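Predicted phosphatase, HAD family (Clostridium acetobutylicum, PDB 3MC1) is predicted to be a phosphatase of the haloacid dehalogenase family, probably hydrolysing phosphate esters at a metal-dependent active site that holds a sodium ion in this crystal. Local coordinates at residues His104-Lys117 / Tyr128-Ser142. Residues are numbered along the deposited sequence; the frame is centred on the assembly and turned at random.
Sequences HLVVATSKPTVFSK and YFDAIVGSSLDGKLS
Val107 pushes its CG2 methyl against one face of the Phe129 ring, 3.7 Å from the ring centroid, while CB of Tyr128 lies over the opposite face; Leu105 CB fits against CD1. With CG1 of Val107 anti to the backbone N (chi1 170°), CG2 is left beside that N and faces the ring. Farther along the same side of the sheet, Ile132 CG2 fills the hollow between Val107 CB and Ser116 CB, the latter 3.9 Å from Ile132 CG2, so that the start of the helix packs on the strands there. This is a right-handed beta-alpha-beta crossover of the HAD Rossmann-like fold: 131-135, the edge strand, runs parallel to 104-109 at 6°, joined by bonds such as Val133 N to Val107 O (2.8 Å).

Beyond Ala108 a bulge shifts the register by two. Gly134 has no side chain, and its CA packs 3.2 Å from Lys111 O, with Thr109 O as near. Ser135 OG donates to Ser110 O at 2.7 Å from above the carbonyl plane, and Ser135 O takes both Thr113 N (2.9 Å) and Thr113 OG1 (3.2 Å). Leu137 CD2 lodges among Pro112 CB, Val114 CG1 and Phe115 CE2.

The bonds among Ser110, Lys111, Thr113 and Ser135 thus hold the corner at 110-112, beside which Lys111 reaches its salt bridge with Asp12 and Thr109 OG1 bonds Asp10, both sodium ligands.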
ATOM      1  N   HIS A 104       6.233 -16.491   5.241  1.00 20.68           N
ATOM      2  CA  HIS A 104       5.358 -16.533   4.071  1.00 20.14           C
ATOM      3  C   HIS A 104       5.002 -15.059   3.884  1.00 19.67           C
ATOM      4  O   HIS A 104       4.501 -14.424   4.817  1.00 16.39           O
ATOM      5  CB  HIS A 104       4.090 -17.341   4.345  1.00 22.77           C
ATOM      6  CG  HIS A 104       4.311 -18.820   4.382  1.00 29.55           C
ATOM      7  ND1 HIS A 104       4.963 -19.451   5.420  1.00 32.43           N
ATOM      8  CD2 HIS A 104       3.989 -19.792   3.496  1.00 29.23           C
ATOM      9  CE1 HIS A 104       5.035 -20.746   5.171  1.00 31.75           C
ATOM     10  NE2 HIS A 104       4.452 -20.979   4.008  1.00 32.81           N
ATOM     11  N   LEU A 105       5.267 -14.516   2.696  1.00 17.72           N
ATOM     12  CA  LEU A 105       5.024 -13.098   2.431  1.00 15.18           C
ATOM     13  C   LEU A 105       3.758 -12.862   1.622  1.00 14.19           C
ATOM     14  O   LEU A 105       3.488 -13.586   0.667  1.00 13.05           O
ATOM     15  CB  LEU A 105       6.240 -12.487   1.709  1.00 14.31           C
ATOM     16  CG  LEU A 105       7.622 -12.829   2.301  1.00 13.24           C
ATOM     17  CD1 LEU A 105       8.744 -12.139   1.508  1.00  9.96           C
ATOM     18  CD2 LEU A 105       7.677 -12.401   3.754  1.00 13.64           C
ATOM     19  N   VAL A 106       2.996 -11.835   2.006  1.00 12.52           N
ATOM     20  CA  VAL A 106       1.739 -11.513   1.334  1.00 11.59           C
ATOM     21  C   VAL A 106       1.602 -10.008   1.110  1.00 11.63           C
ATOM     22  O   VAL A 106       2.037  -9.211   1.933  1.00  8.22           O
ATOM     23  CB  VAL A 106       0.516 -11.981   2.196  1.00 12.50           C
ATOM     24  CG1 VAL A 106      -0.802 -11.655   1.489  1.00 13.65           C
ATOM     25  CG2 VAL A 106       0.600 -13.492   2.464  1.00 14.54           C
ATOM     26  N   VAL A 107       1.018  -9.614  -0.018  1.00 12.70           N
ATOM     27  CA  VAL A 107       0.792  -8.196  -0.252  1.00 12.61           C
ATOM     28  C   VAL A 107      -0.690  -7.967   0.038  1.00 13.68           C
ATOM     29  O   VAL A 107      -1.551  -8.683  -0.469  1.00 13.78           O
ATOM     30  CB  VAL A 107       1.078  -7.762  -1.715  1.00 13.01           C
ATOM     31  CG1 VAL A 107       0.583  -6.322  -1.927  1.00 12.86           C
ATOM     32  CG2 VAL A 107       2.570  -7.840  -2.007  1.00 14.72           C
ATOM     33  N   ALA A 108      -0.973  -6.981   0.878  1.00 13.87           N
ATOM     34  CA  ALA A 108      -2.340  -6.626   1.232  1.00 14.41           C
ATOM     35  C   ALA A 108      -2.396  -5.128   0.962  1.00 13.31           C
ATOM     36  O   ALA A 108      -1.846  -4.334   1.726  1.00 13.28           O
ATOM     37  CB  ALA A 108      -2.600  -6.921   2.704  1.00 12.81           C
ATOM     38  N   THR A 109      -3.059  -4.744  -0.125  1.00 12.32           N
ATOM     39  CA  THR A 109      -3.107  -3.341  -0.515  1.00 11.96           C
ATOM     40  C   THR A 109      -4.466  -2.842  -1.002  1.00 12.79           C
ATOM     41  O   THR A 109      -5.291  -3.623  -1.475  1.00 10.42           O
ATOM     42  CB  THR A 109      -2.058  -3.090  -1.633  1.00 12.71           C
ATOM     43  OG1 THR A 109      -2.110  -1.726  -2.058  1.00 12.11           O
ATOM     44  CG2 THR A 109      -2.326  -3.998  -2.836  1.00 10.26           C
ATOM     45  N   SER A 110      -4.698  -1.535  -0.869  1.00 11.93           N
ATOM     46  CA  SER A 110      -5.940  -0.938  -1.356  1.00 11.40           C
ATOM     47  C   SER A 110      -5.787  -0.723  -2.868  1.00 13.25           C
ATOM     48  O   SER A 110      -6.756  -0.420  -3.568  1.00 13.84           O
ATOM     49  CB  SER A 110      -6.227   0.412  -0.672  1.00 10.22           C
ATOM     50  OG  SER A 110      -6.683   0.247   0.662  1.00 13.36           O
ATOM     51  N   LYS A 111      -4.567  -0.859  -3.377  1.00 12.87           N
ATOM     52  CA  LYS A 111      -4.369  -0.688  -4.807  1.00 13.48           C
ATOM     53  C   LYS A 111      -5.054  -1.856  -5.523  1.00 13.30           C
ATOM     54  O   LYS A 111      -5.070  -2.974  -5.015  1.00 14.33           O
ATOM     55  CB  LYS A 111      -2.873  -0.673  -5.130  1.00 12.48           C
ATOM     56  CG  LYS A 111      -2.565  -0.381  -6.591  1.00 14.03           C
ATOM     57  CD  LYS A 111      -1.085  -0.485  -6.855  1.00 10.69           C
ATOM     58  CE  LYS A 111      -0.614   0.638  -7.767  1.00 16.31           C
ATOM     59  NZ  LYS A 111      -0.825   1.964  -7.121  1.00 12.77           N
ATOM     60  N   PRO A 112      -5.649  -1.610  -6.705  1.00 15.53           N
ATOM     61  CA  PRO A 112      -6.300  -2.729  -7.395  1.00 14.71           C
ATOM     62  C   PRO A 112      -5.335  -3.902  -7.594  1.00 14.52           C
ATOM     63  O   PRO A 112      -4.172  -3.697  -7.931  1.00 15.02           O
ATOM     64  CB  PRO A 112      -6.732  -2.110  -8.718  1.00 13.23           C
ATOM     65  CG  PRO A 112      -7.051  -0.700  -8.334  1.00 14.61           C
ATOM     66  CD  PRO A 112      -5.883  -0.344  -7.429  1.00 13.30           C
ATOM     67  N   THR A 113      -5.829  -5.123  -7.389  1.00 14.35           N
ATOM     68  CA  THR A 113      -5.027  -6.334  -7.550  1.00 15.74           C
ATOM     69  C   THR A 113      -4.416  -6.455  -8.947  1.00 16.81           C
ATOM     70  O   THR A 113      -3.269  -6.874  -9.102  1.00 15.65           O
ATOM     71  CB  THR A 113      -5.875  -7.606  -7.324  1.00 15.71           C
ATOM     72  OG1 THR A 113      -6.607  -7.486  -6.100  1.00 23.47           O
ATOM     73  CG2 THR A 113      -4.989  -8.832  -7.254  1.00 18.75           C
ATOM     74  N   VAL A 114      -5.184  -6.094  -9.966  1.00 16.80           N
ATOM     75  CA  VAL A 114      -4.701  -6.204 -11.335  1.00 16.14           C
ATOM     76  C   VAL A 114      -3.456  -5.360 -11.572  1.00 14.00           C
ATOM     77  O   VAL A 114      -2.510  -5.817 -12.215  1.00 14.19           O
ATOM     78  CB  VAL A 114      -5.814  -5.822 -12.347  1.00 16.68           C
ATOM     79  CG1 VAL A 114      -6.328  -4.427 -12.063  1.00 15.81           C
ATOM     80  CG2 VAL A 114      -5.276  -5.935 -13.769  1.00 18.33           C
ATOM     81  N   PHE A 115      -3.454  -4.134 -11.053  1.00 11.14           N
ATOM     82  CA  PHE A 115      -2.297  -3.256 -11.197  1.00 12.26           C
ATOM     83  C   PHE A 115      -1.145  -3.721 -10.304  1.00 11.39           C
ATOM     84  O   PHE A 115       0.003  -3.721 -10.726  1.00  9.67           O
ATOM     85  CB  PHE A 115      -2.642  -1.811 -10.812  1.00 11.36           C
ATOM     86  CG  PHE A 115      -3.716  -1.186 -11.663  1.00 14.57           C
ATOM     87  CD1 PHE A 115      -3.824  -1.495 -13.020  1.00 15.09           C
ATOM     88  CD2 PHE A 115      -4.594  -0.256 -11.115  1.00 14.78           C
ATOM     89  CE1 PHE A 115      -4.791  -0.878 -13.816  1.00 17.12           C
ATOM     90  CE2 PHE A 115      -5.564   0.366 -11.905  1.00 14.71           C
ATOM     91  CZ  PHE A 115      -5.661   0.053 -13.254  1.00 14.98           C
ATOM     92  N   SER A 116      -1.462  -4.102  -9.069  1.00 10.49           N
ATOM     93  CA  SER A 116      -0.435  -4.547  -8.124  1.00 12.48           C
ATOM     94  C   SER A 116       0.352  -5.740  -8.662  1.00 12.70           C
ATOM     95  O   SER A 116       1.565  -5.808  -8.509  1.00 14.33           O
ATOM     96  CB  SER A 116      -1.083  -4.906  -6.789  1.00 10.44           C
ATOM     97  OG  SER A 116      -1.891  -3.836  -6.326  1.00 11.37           O
ATOM     98  N   LYS A 117      -0.346  -6.675  -9.298  1.00 14.73           N
ATOM     99  CA  LYS A 117       0.297  -7.846  -9.872  1.00 15.55           C
ATOM    100  C   LYS A 117       1.216  -7.454 -11.036  1.00 16.77           C
ATOM    101  O   LYS A 117       2.366  -7.896 -11.103  1.00 16.16           O
ATOM    102  CB  LYS A 117      -0.776  -8.833 -10.345  1.00 20.08           C
ATOM    103  CG  LYS A 117      -0.235 -10.189 -10.732  1.00 22.64           C
ATOM    104  CD  LYS A 117      -1.359 -11.124 -11.127  1.00 26.11           C
ATOM    105  CE  LYS A 117      -0.934 -12.570 -10.952  1.00 28.91           C
ATOM    106  NZ  LYS A 117      -0.633 -12.861  -9.515  1.00 32.13           N
ATOM    107  N   TYR A 128       8.230 -13.718  -4.736  1.00 14.36           N
ATOM    108  CA  TYR A 128       8.616 -13.703  -3.326  1.00 14.42           C
ATOM    109  C   TYR A 128       7.347 -13.811  -2.488  1.00 14.78           C
ATOM    110  O   TYR A 128       7.394 -14.131  -1.296  1.00 13.53           O
ATOM    111  CB  TYR A 128       9.313 -12.395  -2.968  1.00 11.33           C
ATOM    112  CG  TYR A 128      10.729 -12.254  -3.476  1.00 13.77           C
ATOM    113  CD1 TYR A 128      11.737 -13.123  -3.046  1.00 12.27           C
ATOM    114  CD2 TYR A 128      11.072 -11.239  -4.366  1.00 14.75           C
ATOM    115  CE1 TYR A 128      13.051 -12.983  -3.490  1.00 13.81           C
ATOM    116  CE2 TYR A 128      12.387 -11.084  -4.818  1.00 17.02           C
ATOM    117  CZ  TYR A 128      13.370 -11.961  -4.374  1.00 14.69           C
ATOM    118  OH  TYR A 128      14.660 -11.806  -4.807  1.00 13.38           O
ATOM    119  N   PHE A 129       6.206 -13.566  -3.125  1.00 13.29           N
ATOM    120  CA  PHE A 129       4.929 -13.565  -2.416  1.00 14.43           C
ATOM    121  C   PHE A 129       4.051 -14.779  -2.607  1.00 14.99           C
ATOM    122  O   PHE A 129       3.969 -15.333  -3.701  1.00 16.21           O
ATOM    123  CB  PHE A 129       4.143 -12.305  -2.811  1.00 12.54           C
ATOM    124  CG  PHE A 129       4.863 -11.028  -2.476  1.00 13.76           C
ATOM    125  CD1 PHE A 129       4.865 -10.541  -1.164  1.00 13.09           C
ATOM    126  CD2 PHE A 129       5.628 -10.370  -3.442  1.00 10.49           C
ATOM    127  CE1 PHE A 129       5.624  -9.421  -0.819  1.00 10.33           C
ATOM    128  CE2 PHE A 129       6.390  -9.255  -3.104  1.00 12.25           C
ATOM    129  CZ  PHE A 129       6.389  -8.781  -1.789  1.00 10.70           C
ATOM    130  N   ASP A 130       3.394 -15.178  -1.521  1.00 16.02           N
ATOM    131  CA  ASP A 130       2.461 -16.295  -1.511  1.00 16.05           C
ATOM    132  C   ASP A 130       1.156 -15.837  -2.158  1.00 16.71           C
ATOM    133  O   ASP A 130       0.416 -16.635  -2.728  1.00 15.91           O
ATOM    134  CB  ASP A 130       2.175 -16.726  -0.075  1.00 19.54           C
ATOM    135  CG  ASP A 130       3.202 -17.702   0.457  1.00 20.77           C
ATOM    136  OD1 ASP A 130       4.364 -17.665   0.001  1.00 21.39           O
ATOM    137  OD2 ASP A 130       2.844 -18.493   1.346  1.00 21.80           O
ATOM    138  N   ALA A 131       0.864 -14.546  -2.044  1.00 15.70           N
ATOM    139  CA  ALA A 131      -0.346 -13.998  -2.641  1.00 14.77           C
ATOM    140  C   ALA A 131      -0.228 -12.482  -2.720  1.00 14.61           C
ATOM    141  O   ALA A 131       0.498 -11.867  -1.944  1.00 12.92           O
ATOM    142  CB  ALA A 131      -1.572 -14.390  -1.814  1.00 14.60           C
ATOM    143  N   ILE A 132      -0.930 -11.892  -3.680  1.00 15.31           N
ATOM    144  CA  ILE A 132      -0.937 -10.446  -3.861  1.00 14.60           C
ATOM    145  C   ILE A 132      -2.415 -10.108  -3.852  1.00 15.03           C
ATOM    146  O   ILE A 132      -3.119 -10.326  -4.832  1.00 18.37           O
ATOM    147  CB  ILE A 132      -0.274 -10.050  -5.207  1.00 14.61           C
ATOM    148  CG1 ILE A 132       1.223 -10.369  -5.139  1.00 13.43           C
ATOM    149  CG2 ILE A 132      -0.492  -8.567  -5.492  1.00 13.08           C
ATOM    150  CD1 ILE A 132       1.945 -10.294  -6.471  1.00 11.98           C
ATOM    151  N   VAL A 133      -2.886  -9.594  -2.724  1.00 14.33           N
ATOM    152  CA  VAL A 133      -4.293  -9.283  -2.556  1.00 14.13           C
ATOM    153  C   VAL A 133      -4.559  -7.785  -2.564  1.00 14.36           C
ATOM    154  O   VAL A 133      -4.184  -7.065  -1.639  1.00 12.51           O
ATOM    155  CB  VAL A 133      -4.817  -9.886  -1.233  1.00 12.56           C
ATOM    156  CG1 VAL A 133      -6.338  -9.815  -1.190  1.00 12.26           C
ATOM    157  CG2 VAL A 133      -4.329 -11.343  -1.106  1.00 13.47           C
ATOM    158  N   GLY A 134      -5.216  -7.327  -3.621  1.00 13.90           N
ATOM    159  CA  GLY A 134      -5.529  -5.918  -3.739  1.00 13.74           C
ATOM    160  C   GLY A 134      -7.020  -5.696  -3.790  1.00 14.61           C
ATOM    161  O   GLY A 134      -7.812  -6.598  -3.508  1.00 15.46           O
ATOM    162  N   SER A 135      -7.409  -4.476  -4.136  1.00 13.60           N
ATOM    163  CA  SER A 135      -8.818  -4.140  -4.226  1.00 12.87           C
ATOM    164  C   SER A 135      -9.347  -4.593  -5.587  1.00 12.58           C
ATOM    165  O   SER A 135      -8.578  -4.963  -6.482  1.00 14.50           O
ATOM    166  CB  SER A 135      -9.012  -2.624  -4.082  1.00 10.49           C
ATOM    167  OG  SER A 135      -8.319  -1.919  -5.101  1.00 13.26           O
ATOM    168  N   SER A 136     -10.662  -4.590  -5.731  1.00 15.57           N
ATOM    169  CA  SER A 136     -11.273  -4.948  -7.002  1.00 17.77           C
ATOM    170  C   SER A 136     -11.431  -3.608  -7.714  1.00 18.32           C
ATOM    171  O   SER A 136     -11.713  -2.599  -7.070  1.00 18.22           O
ATOM    172  CB  SER A 136     -12.638  -5.593  -6.764  1.00 17.82           C
ATOM    173  OG  SER A 136     -13.414  -4.790  -5.897  1.00 21.11           O
ATOM    174  N   LEU A 137     -11.239  -3.587  -9.027  1.00 20.40           N
ATOM    175  CA  LEU A 137     -11.376  -2.343  -9.779  1.00 22.15           C
ATOM    176  C   LEU A 137     -12.663  -1.583  -9.455  1.00 23.43           C
ATOM    177  O   LEU A 137     -12.673  -0.356  -9.486  1.00 25.12           O
ATOM    178  CB  LEU A 137     -11.293  -2.620 -11.283  1.00 20.91           C
ATOM    179  CG  LEU A 137      -9.900  -2.926 -11.843  1.00 20.03           C
ATOM    180  CD1 LEU A 137     -10.005  -3.358 -13.300  1.00 17.25           C
ATOM    181  CD2 LEU A 137      -9.011  -1.685 -11.716  1.00 21.14           C
ATOM    182  N   ASP A 138     -13.742  -2.296  -9.128  1.00 26.79           N
ATOM    183  CA  ASP A 138     -15.009  -1.631  -8.806  1.00 27.65           C
ATOM    184  C   ASP A 138     -15.092  -1.068  -7.386  1.00 28.04           C
ATOM    185  O   ASP A 138     -16.100  -0.471  -7.005  1.00 26.62           O
ATOM    186  CB  ASP A 138     -16.207  -2.563  -9.045  1.00 30.61           C
ATOM    187  CG  ASP A 138     -16.199  -3.787  -8.143  1.00 32.59           C
ATOM    188  OD1 ASP A 138     -15.747  -3.684  -6.985  1.00 32.92           O
ATOM    189  OD2 ASP A 138     -16.669  -4.854  -8.595  1.00 34.22           O
ATOM    190  N   GLY A 139     -14.044  -1.265  -6.598  1.00 26.82           N
ATOM    191  CA  GLY A 139     -14.045  -0.736  -5.247  1.00 27.43           C
ATOM    192  C   GLY A 139     -14.931  -1.418  -4.219  1.00 28.33           C
ATOM    193  O   GLY A 139     -15.042  -0.931  -3.093  1.00 28.43           O
ATOM    194  N   LYS A 140     -15.562  -2.531  -4.581  1.00 28.40           N
ATOM    195  CA  LYS A 140     -16.418  -3.239  -3.627  1.00 30.52           C
ATOM    196  C   LYS A 140     -15.573  -3.751  -2.460  1.00 29.75           C
ATOM    197  O   LYS A 140     -16.027  -3.807  -1.312  1.00 30.30           O
ATOM    198  CB  LYS A 140     -17.145  -4.396  -4.316  1.00 31.38           C
ATOM    199  CG  LYS A 140     -18.238  -3.914  -5.256  1.00 35.81           C
ATOM    200  CD  LYS A 140     -19.164  -5.032  -5.689  1.00 35.77           C
ATOM    201  CE  LYS A 140     -20.326  -4.468  -6.501  1.00 38.47           C
ATOM    202  NZ  LYS A 140     -21.261  -5.530  -6.970  1.00 39.40           N
ATOM    203  N   LEU A 141     -14.340  -4.127  -2.770  1.00 28.10           N
ATOM    204  CA  LEU A 141     -13.385  -4.595  -1.770  1.00 27.20           C
ATOM    205  C   LEU A 141     -12.205  -3.643  -1.951  1.00 26.06           C
ATOM    206  O   LEU A 141     -11.504  -3.729  -2.958  1.00 27.25           O
ATOM    207  CB  LEU A 141     -12.959  -6.033  -2.082  1.00 27.05           C
ATOM    208  CG  LEU A 141     -11.896  -6.672  -1.186  1.00 27.80           C
ATOM    209  CD1 LEU A 141     -12.459  -6.860   0.212  1.00 28.81           C
ATOM    210  CD2 LEU A 141     -11.468  -8.020  -1.770  1.00 26.71           C
ATOM    211  N   SER A 142     -11.988  -2.726  -1.010  1.00 25.43           N
ATOM    212  CA  SER A 142     -10.888  -1.784  -1.169  1.00 25.05           C
ATOM    213  C   SER A 142     -10.263  -1.153   0.073  1.00 23.62           C
ATOM    214  O   SER A 142      -9.110  -0.727   0.010  1.00 24.25           O
ATOM    215  CB  SER A 142     -11.298  -0.667  -2.138  1.00 28.33           C
ATOM    216  OG  SER A 142     -12.412   0.054  -1.650  1.00 30.92           O
TER
HETATM  217  O   HOH W   1       6.143 -16.061   0.439  1.00 17.64           O